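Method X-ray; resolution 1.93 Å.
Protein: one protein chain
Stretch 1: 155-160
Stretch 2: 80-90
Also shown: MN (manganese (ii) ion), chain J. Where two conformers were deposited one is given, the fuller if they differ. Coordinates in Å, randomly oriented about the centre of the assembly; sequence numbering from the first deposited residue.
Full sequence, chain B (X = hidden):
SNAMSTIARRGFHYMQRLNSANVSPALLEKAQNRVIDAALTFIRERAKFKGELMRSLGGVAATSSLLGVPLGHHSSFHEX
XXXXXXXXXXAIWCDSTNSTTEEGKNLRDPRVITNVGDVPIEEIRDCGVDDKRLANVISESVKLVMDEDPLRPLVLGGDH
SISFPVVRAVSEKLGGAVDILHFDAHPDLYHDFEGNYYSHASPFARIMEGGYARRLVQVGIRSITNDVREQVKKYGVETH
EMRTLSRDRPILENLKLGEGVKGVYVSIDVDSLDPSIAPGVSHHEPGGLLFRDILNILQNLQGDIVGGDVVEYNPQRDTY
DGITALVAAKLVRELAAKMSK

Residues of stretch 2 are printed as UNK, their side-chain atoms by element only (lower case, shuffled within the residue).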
# COMPACT_ATOMS: atom_id res chain seq x y z
N VAL B 155 -23.26 -20.05 -4.33
CA VAL B 155 -22.09 -20.46 -3.51
C VAL B 155 -21.02 -19.37 -3.53
O VAL B 155 -20.65 -18.86 -4.64
CB VAL B 155 -21.61 -21.84 -3.95
CG1 VAL B 155 -20.31 -22.23 -3.26
CG2 VAL B 155 -22.70 -22.89 -3.70
N LEU B 156 -20.48 -19.03 -2.36
CA LEU B 156 -19.28 -18.14 -2.29
C LEU B 156 -18.05 -18.97 -1.94
O LEU B 156 -18.10 -19.69 -0.88
CB LEU B 156 -19.47 -17.09 -1.22
CG LEU B 156 -20.74 -16.29 -1.33
CD1 LEU B 156 -20.79 -15.37 -0.14
CD2 LEU B 156 -20.80 -15.53 -2.64
N GLY B 157 -17.07 -18.99 -2.86
CA GLY B 157 -15.77 -19.65 -2.62
C GLY B 157 -14.87 -18.65 -1.92
O GLY B 157 -15.20 -17.46 -1.78
N GLY B 158 -13.69 -19.13 -1.53
CA GLY B 158 -13.28 -20.47 -1.85
C GLY B 158 -12.59 -20.53 -3.20
O GLY B 158 -12.91 -19.73 -4.08
N ASP B 159 -11.69 -21.48 -3.36
CA ASP B 159 -11.02 -21.74 -4.66
C ASP B 159 -11.93 -22.54 -5.58
O ASP B 159 -13.04 -23.01 -5.15
CB ASP B 159 -9.65 -22.34 -4.41
CG ASP B 159 -9.70 -23.81 -4.07
OD1 ASP B 159 -10.61 -24.45 -4.59
OD2 ASP B 159 -8.76 -24.28 -3.33
N HIS B 160 -11.54 -22.67 -6.84
CA HIS B 160 -12.48 -23.08 -7.87
C HIS B 160 -12.82 -24.56 -7.72
O HIS B 160 -13.78 -24.94 -8.34
CB HIS B 160 -11.99 -22.66 -9.27
CG HIS B 160 -13.14 -22.30 -10.14
ND1 HIS B 160 -13.03 -21.48 -11.24
CD2 HIS B 160 -14.42 -22.71 -10.11
CE1 HIS B 160 -14.25 -21.32 -11.76
NE2 HIS B 160 -15.09 -22.08 -11.11
N UNK B 80 -5.49 -18.01 0.13
CA UNK B 80 -6.24 -16.86 0.67
C UNK B 80 -7.73 -16.84 0.33
O UNK B 80 -8.51 -16.24 1.10
N UNK B 81 -8.16 -17.40 -0.81
CA UNK B 81 -9.62 -17.37 -1.12
C UNK B 81 -10.41 -18.09 -0.01
O UNK B 81 -11.58 -17.84 0.08
c UNK B 81 -9.95 -17.91 -2.49
o UNK B 81 -9.64 -19.31 -2.55
N UNK B 82 -9.80 -18.86 0.90
CA UNK B 82 -10.51 -19.48 2.05
C UNK B 82 -11.18 -18.40 2.92
O UNK B 82 -12.23 -18.65 3.50
c UNK B 82 -9.56 -20.35 2.84
N UNK B 83 -10.67 -17.15 2.88
CA UNK B 83 -11.13 -16.08 3.79
C UNK B 83 -12.20 -15.27 3.09
O UNK B 83 -12.75 -14.34 3.72
c UNK B 83 -8.12 -17.32 6.79
c UNK B 83 -6.86 -17.43 6.24
c UNK B 83 -8.86 -15.96 4.95
c UNK B 83 -6.60 -16.81 5.05
c UNK B 83 -7.61 -16.13 4.38
c UNK B 83 -9.95 -15.20 4.23
c UNK B 83 -9.10 -16.57 6.16
N UNK B 84 -12.48 -15.57 1.82
CA UNK B 84 -13.34 -14.73 0.97
C UNK B 84 -14.80 -14.59 1.45
O UNK B 84 -15.35 -13.48 1.43
c UNK B 84 -13.23 -15.19 -0.45
N UNK B 85 -15.57 -15.65 1.79
CA UNK B 85 -17.01 -15.47 1.89
C UNK B 85 -17.46 -14.34 2.83
O UNK B 85 -18.28 -13.53 2.40
c UNK B 85 -15.18 -17.06 1.89
c UNK B 85 -17.52 -16.87 2.22
c UNK B 85 -16.48 -17.79 1.63
N UNK B 86 -16.99 -14.22 4.10
CA UNK B 86 -17.44 -13.17 5.03
C UNK B 86 -17.08 -11.77 4.54
O UNK B 86 -17.86 -10.85 4.78
c UNK B 86 -16.08 -15.15 4.77
c UNK B 86 -16.33 -14.90 6.25
c UNK B 86 -16.65 -13.43 6.33
N UNK B 87 -15.99 -11.65 3.80
CA UNK B 87 -15.56 -10.35 3.19
C UNK B 87 -16.55 -9.99 2.08
O UNK B 87 -16.95 -8.86 2.02
c UNK B 87 -13.10 -10.40 3.86
n UNK B 87 -10.13 -7.28 3.14
c UNK B 87 -10.86 -8.15 3.83
c UNK B 87 -13.05 -9.04 4.54
n UNK B 87 -10.25 -9.07 4.57
n UNK B 87 -12.20 -8.11 3.78
c UNK B 87 -14.10 -10.42 2.71
N UNK B 88 -16.97 -10.98 1.30
CA UNK B 88 -17.98 -10.71 0.23
C UNK B 88 -19.32 -10.32 0.86
O UNK B 88 -19.85 -9.25 0.48
c UNK B 88 -16.80 -12.20 -1.46
c UNK B 88 -19.23 -11.65 -1.74
c UNK B 88 -18.11 -11.90 -0.73
c UNK B 88 -16.83 -13.61 -2.06
N UNK B 89 -19.84 -11.04 1.85
CA UNK B 89 -21.12 -10.60 2.47
C UNK B 89 -21.00 -9.17 3.01
O UNK B 89 -21.95 -8.40 2.93
c UNK B 89 -21.89 -12.92 2.97
c UNK B 89 -20.66 -15.26 4.85
n UNK B 89 -20.87 -16.18 3.93
c UNK B 89 -21.60 -11.55 3.55
n UNK B 89 -21.43 -14.17 4.91
n UNK B 89 -19.76 -15.48 5.77
c UNK B 89 -22.47 -13.86 3.96
N UNK B 90 -19.94 -8.86 3.71
CA UNK B 90 -19.83 -7.50 4.26
C UNK B 90 -19.90 -6.50 3.09
O UNK B 90 -20.48 -5.45 3.26
c UNK B 90 -17.01 -5.61 6.04
c UNK B 90 -18.22 -5.88 5.21
o UNK B 90 -17.19 -5.33 7.23
o UNK B 90 -15.89 -5.72 5.50
c UNK B 90 -18.53 -7.34 5.04
MN MN J . -11.05 -21.17 -12.12
O HOH W 1 -9.04 -21.02 -12.57

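Position 80 carries no side-chain atoms, so it is glycine, G80; it lies beyond reach of the strand, and its O accepts a bond from the N of position 83, helping to form a 3-10 turn. Position 81 has one carbon and then one oxygen, the pattern of serine. S81 points toward stretch 1, and its OG lies 3.1 Å from D159 N, but the angle is too poor for a hydrogen bond. Its backbone does the polar work: G158 N donates to S81 O at 3.0 Å, nearly straight at 164°.

Position 82 has a single carbon directed away from the strand: alanine, A82. Position 83 has one carbon and then a six-carbon ring with no oxygen, hence phenylalanine; F83 also turns away and makes no contact. Position 84 again has one carbon, but this one points toward the strand, its CB 3.3 Å from G157 O. A84 is alanine, a small side chain at a close approach.

At position 85 three carbons close a ring onto the backbone N, which identifies proline. P85 sets its CG 3.5 Å from L156 O, while its CB packs 4.0 Å from L156 CB. Position 86 repeats the closed three-carbon ring, so it too is proline, but P86 faces away. Position 87 has three carbons, a nitrogen, and a carbon bearing two more nitrogens: arginine, R87, out of reach.

Position 88 has four carbons, forked at the first, with one arm two carbons long. This is isoleucine. I88 points toward the strand, its CG2 4.3 Å from L156 CD2 and its CD1 4.2 Å from G157 O. Position 89 has the same guanidinium pattern as 87 and is arginine; R89 CG comes within 4.1 Å of L156 CD1, while its nitrogens are hydrogen-bonded elsewhere in the structure. Position 90 has three carbons, the third carrying two oxygens: glutamate, E90, too distant to touch.

The contact is a small apolar patch joined to one backbone hydrogen bond. L156 supplies the largest covered area, its side chain meeting P85, I88 and R89 along the helix. Beyond it come two glycines whose CB positions would point away, leaving bare backbone against the other stretch. The peptide before G158 is cis, and the positive phi of G158 favours glycine. S81 O also accepts from A84 N at 3.0 Å, so a single carbonyl serves both the local turn and the strand's exit. Farther on, H160 ND1 binds manganese at 2.2 Å without touching stretch 2.

Stretch 2 (80-90) GSAFAPPRIRE
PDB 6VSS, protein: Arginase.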